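Local coordinates for breast cancer anti-estrogen resistance protein 1 (Mus musculus, PDB 5W93) that acts as a docking protein coordinating tyrosine kinase-based signalling in cell adhesion, its C-terminal four-helix domain here binding a paxillin LD1 peptide, at residues 21-32 with 48-59. The protein carries 2 engineered substitutions. Numbering follows the deposited sequence.
Sequences NLTTLTDAVDAF and HSKFVILSAHKL
L25 and V52 interlock as reciprocal knobs between two antiparallel helices whose axes come within 8.5 Å. L25 sits among V52, S55, A56 and L59; with CG anti to its backbone N (chi1 179°), it turns CD1 onto A56 CB at 3.8 Å and CD2 onto L59 CD1. V52 answers from the other helix, its CG2 on A28, V29 and F32 and its CG1 turned to L25. A28 and S55, being small, suit two of the three close backbone approaches, to V52 and L25. S55 OG lies beside L25 CD1, with F51 O and V52 O of its own helix both possible acceptors. At one end L22 and L59 cross at about a right angle, their CD1 methyls tightly packed at 3.4 Å. At the other, F32 takes H48 CB at its ring edge, while nearby S49 OG hydrogen-bonds T97. A31 O and F51 CE2 lie over opposite faces of the H48 ring, each offset toward the rim. K50 and H57 of helix 42-69 hydrogen-bond the paxillin peptide's backbone. Direct contact between these first two bundle helices, within the divergent helix-loop-helix region, is thus essentially apolar, and water joins backbone carbonyls N21 O and S55 O.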
loop_
_atom_site.group_PDB
_atom_site.type_symbol
_atom_site.label_atom_id
_atom_site.label_comp_id
_atom_site.label_asym_id
_atom_site.label_seq_id
_atom_site.Cartn_x
_atom_site.Cartn_y
_atom_site.Cartn_z
ATOM N N ASN A 21 3.028 10.121 -4.215
ATOM C CA ASN A 21 2.577 9.319 -3.069
ATOM C C ASN A 21 3.543 8.195 -2.708
ATOM O O ASN A 21 3.606 7.756 -1.559
ATOM C CB ASN A 21 1.197 8.721 -3.338
ATOM C CG ASN A 21 0.083 9.723 -3.144
ATOM O OD1 ASN A 21 -0.720 9.957 -4.043
ATOM N ND2 ASN A 21 0.022 10.314 -1.962
ATOM N N LEU A 22 4.271 7.717 -3.709
ATOM C CA LEU A 22 5.245 6.647 -3.535
ATOM C C LEU A 22 6.413 7.098 -2.653
ATOM O O LEU A 22 7.035 6.282 -1.973
ATOM C CB LEU A 22 5.755 6.181 -4.895
ATOM C CG LEU A 22 5.769 4.685 -5.194
ATOM C CD1 LEU A 22 4.365 4.117 -5.189
ATOM C CD2 LEU A 22 6.448 4.402 -6.524
ATOM N N THR A 23 6.696 8.403 -2.676
ATOM C CA THR A 23 7.695 9.016 -1.794
ATOM C C THR A 23 7.312 8.913 -0.324
ATOM O O THR A 23 8.110 8.472 0.509
ATOM C CB THR A 23 7.902 10.503 -2.126
ATOM O OG1 THR A 23 8.474 10.629 -3.432
ATOM C CG2 THR A 23 8.816 11.162 -1.099
ATOM N N THR A 24 6.094 9.348 -0.016
ATOM C CA THR A 24 5.530 9.230 1.318
ATOM C C THR A 24 5.519 7.764 1.776
ATOM O O THR A 24 5.830 7.460 2.937
ATOM C CB THR A 24 4.096 9.801 1.365
ATOM O OG1 THR A 24 4.135 11.216 1.154
ATOM C CG2 THR A 24 3.425 9.525 2.716
ATOM N N LEU A 25 5.152 6.860 0.870
ATOM C CA LEU A 25 5.085 5.441 1.219
ATOM C C LEU A 25 6.462 4.889 1.530
ATOM O O LEU A 25 6.634 4.137 2.490
ATOM C CB LEU A 25 4.442 4.629 0.095
ATOM C CG LEU A 25 4.324 3.122 0.331
ATOM C CD1 LEU A 25 3.597 2.815 1.645
ATOM C CD2 LEU A 25 3.593 2.474 -0.827
ATOM N N THR A 26 7.447 5.263 0.718
ATOM C CA THR A 26 8.809 4.800 0.924
ATOM C C THR A 26 9.345 5.265 2.270
ATOM O O THR A 26 9.989 4.494 2.977
ATOM C CB THR A 26 9.750 5.287 -0.191
ATOM O OG1 THR A 26 9.200 4.919 -1.458
ATOM C CG2 THR A 26 11.115 4.641 -0.038
ATOM N N ASP A 27 9.068 6.519 2.626
ATOM C CA ASP A 27 9.453 7.029 3.937
ATOM C C ASP A 27 8.747 6.248 5.057
ATOM O O ASP A 27 9.352 5.959 6.086
ATOM C CB ASP A 27 9.146 8.522 4.065
ATOM C CG ASP A 27 10.053 9.385 3.195
ATOM O OD1 ASP A 27 11.107 8.879 2.743
ATOM O OD2 ASP A 27 9.714 10.562 2.969
ATOM N N ALA A 28 7.476 5.900 4.864
ATOM C CA ALA A 28 6.733 5.201 5.929
ATOM C C ALA A 28 7.188 3.747 6.078
ATOM O O ALA A 28 7.289 3.224 7.197
ATOM C CB ALA A 28 5.221 5.261 5.667
ATOM N N VAL A 29 7.443 3.090 4.951
ATOM C CA VAL A 29 7.949 1.720 4.965
ATOM C C VAL A 29 9.364 1.637 5.564
ATOM O O VAL A 29 9.636 0.755 6.373
ATOM C CB VAL A 29 7.942 1.122 3.550
ATOM C CG1 VAL A 29 8.690 -0.190 3.509
ATOM C CG2 VAL A 29 6.500 0.929 3.075
ATOM N N ASP A 30 10.243 2.554 5.167
ATOM C CA ASP A 30 11.580 2.670 5.751
ATOM C C ASP A 30 11.525 2.828 7.265
ATOM O O ASP A 30 12.253 2.162 7.994
ATOM C CB ASP A 30 12.333 3.877 5.173
ATOM C CG ASP A 30 12.807 3.663 3.749
ATOM O OD1 ASP A 30 12.776 2.513 3.261
ATOM O OD2 ASP A 30 13.229 4.671 3.126
ATOM N N ALA A 31 10.669 3.740 7.726
ATOM C CA ALA A 31 10.534 4.014 9.147
ATOM C C ALA A 31 10.018 2.767 9.859
ATOM O O ALA A 31 10.464 2.447 10.964
ATOM C CB ALA A 31 9.609 5.195 9.386
ATOM N N PHE A 32 9.084 2.062 9.219
ATOM C CA PHE A 32 8.553 0.826 9.775
ATOM C C PHE A 32 9.664 -0.226 9.920
ATOM O O PHE A 32 9.802 -0.835 10.979
ATOM C CB PHE A 32 7.406 0.272 8.916
ATOM C CG PHE A 32 6.963 -1.113 9.329
ATOM C CD1 PHE A 32 6.015 -1.286 10.331
ATOM C CD2 PHE A 32 7.501 -2.234 8.722
ATOM C CE1 PHE A 32 5.622 -2.569 10.719
ATOM C CE2 PHE A 32 7.111 -3.507 9.110
ATOM C CZ PHE A 32 6.176 -3.668 10.106
ATOM N N HIS A 48 3.656 2.695 13.366
ATOM C CA HIS A 48 4.306 2.723 12.056
ATOM C C HIS A 48 3.550 1.877 11.022
ATOM O O HIS A 48 3.544 2.202 9.841
ATOM C CB HIS A 48 5.774 2.294 12.172
ATOM C CG HIS A 48 6.646 3.368 12.736
ATOM N ND1 HIS A 48 7.120 4.422 11.973
ATOM C CD2 HIS A 48 7.070 3.604 14.001
ATOM C CE1 HIS A 48 7.816 5.240 12.739
ATOM N NE2 HIS A 48 7.797 4.771 13.977
ATOM N N SER A 49 2.906 0.805 11.469
ATOM C CA SER A 49 2.035 0.031 10.601
ATOM C C SER A 49 0.918 0.912 10.056
ATOM O O SER A 49 0.644 0.920 8.851
ATOM C CB SER A 49 1.448 -1.171 11.356
ATOM O OG SER A 49 2.393 -2.223 11.416
ATOM N N LYS A 50 0.263 1.646 10.948
ATOM C CA LYS A 50 -0.811 2.533 10.527
ATOM C C LYS A 50 -0.308 3.573 9.520
ATOM O O LYS A 50 -1.030 3.927 8.593
ATOM C CB LYS A 50 -1.448 3.218 11.734
ATOM C CG LYS A 50 -2.233 2.240 12.612
ATOM C CD LYS A 50 -3.093 2.981 13.618
ATOM C CE LYS A 50 -2.285 3.418 14.803
ATOM N NZ LYS A 50 -3.079 3.272 16.071
ATOM N N PHE A 51 0.917 4.063 9.696
ATOM C CA PHE A 51 1.474 5.054 8.757
ATOM C C PHE A 51 1.658 4.431 7.364
ATOM O O PHE A 51 1.404 5.068 6.323
ATOM C CB PHE A 51 2.832 5.600 9.244
ATOM C CG PHE A 51 2.806 6.238 10.615
ATOM C CD1 PHE A 51 1.647 6.819 11.122
ATOM C CD2 PHE A 51 3.963 6.274 11.388
ATOM C CE1 PHE A 51 1.634 7.418 12.375
ATOM C CE2 PHE A 51 3.951 6.875 12.658
ATOM C CZ PHE A 51 2.789 7.444 13.139
ATOM N N VAL A 52 2.111 3.178 7.349
ATOM C CA VAL A 52 2.285 2.450 6.088
ATOM C C VAL A 52 0.944 2.260 5.377
ATOM O O VAL A 52 0.823 2.481 4.173
ATOM C CB VAL A 52 2.942 1.072 6.321
ATOM C CG1 VAL A 52 2.807 0.204 5.091
ATOM C CG2 VAL A 52 4.417 1.253 6.685
ATOM N N ILE A 53 -0.063 1.859 6.145
ATOM C CA ILE A 53 -1.395 1.603 5.619
ATOM C C ILE A 53 -2.024 2.885 5.063
ATOM O O ILE A 53 -2.538 2.920 3.947
ATOM C CB ILE A 53 -2.302 1.009 6.727
ATOM C CG1 ILE A 53 -1.821 -0.398 7.080
ATOM C CG2 ILE A 53 -3.756 0.975 6.291
ATOM C CD1 ILE A 53 -2.416 -0.929 8.400
ATOM N N LEU A 54 -1.982 3.941 5.853
ATOM C CA LEU A 54 -2.532 5.207 5.406
ATOM C C LEU A 54 -1.877 5.710 4.111
ATOM O O LEU A 54 -2.562 6.142 3.187
ATOM C CB LEU A 54 -2.396 6.215 6.542
ATOM C CG LEU A 54 -2.063 7.684 6.380
ATOM C CD1 LEU A 54 -3.262 8.444 5.830
ATOM C CD2 LEU A 54 -1.707 8.154 7.771
ATOM N N SER A 55 -0.558 5.618 4.024
ATOM C CA SER A 55 0.148 6.147 2.861
ATOM C C SER A 55 -0.045 5.245 1.620
ATOM O O SER A 55 -0.231 5.748 0.511
ATOM C CB SER A 55 1.634 6.343 3.191
ATOM O OG SER A 55 2.282 5.099 3.441
ATOM N N ALA A 56 -0.032 3.923 1.795
ATOM C CA ALA A 56 -0.323 3.028 0.681
ATOM C C ALA A 56 -1.782 3.126 0.214
ATOM O O ALA A 56 -2.075 2.916 -0.970
ATOM C CB ALA A 56 0.003 1.578 1.050
ATOM N N HIS A 57 -2.698 3.424 1.138
ATOM C CA HIS A 57 -4.107 3.514 0.777
ATOM C C HIS A 57 -4.306 4.641 -0.263
ATOM O O HIS A 57 -5.203 4.582 -1.097
ATOM C CB HIS A 57 -4.982 3.752 2.020
ATOM C CG HIS A 57 -6.443 3.578 1.768
ATOM N ND1 HIS A 57 -7.241 4.593 1.281
ATOM C CD2 HIS A 57 -7.262 2.507 1.933
ATOM C CE1 HIS A 57 -8.480 4.156 1.153
ATOM N NE2 HIS A 57 -8.520 2.893 1.550
ATOM N N LYS A 58 -3.455 5.649 -0.208
ATOM C CA LYS A 58 -3.459 6.709 -1.221
ATOM C C LYS A 58 -3.305 6.117 -2.625
ATOM O O LYS A 58 -3.937 6.584 -3.571
ATOM C CB LYS A 58 -2.343 7.729 -0.948
ATOM C CG LYS A 58 -2.329 8.285 0.487
ATOM C CD LYS A 58 -3.392 9.359 0.715
ATOM C CE LYS A 58 -3.695 9.559 2.208
ATOM N NZ LYS A 58 -4.439 8.390 2.792
ATOM N N LEU A 59 -2.487 5.072 -2.760
ATOM C CA LEU A 59 -2.300 4.441 -4.057
ATOM C C LEU A 59 -3.475 3.576 -4.472
ATOM O O LEU A 59 -3.838 3.546 -5.654
ATOM C CB LEU A 59 -1.027 3.606 -4.069
ATOM C CG LEU A 59 0.261 4.411 -3.991
ATOM C CD1 LEU A 59 1.373 3.458 -3.673
ATOM C CD2 LEU A 59 0.524 5.131 -5.319
HETATM O O HOH W 1 1.118 7.990 -0.026
HETATM O O HOH W 2 5.996 3.914 9.227
#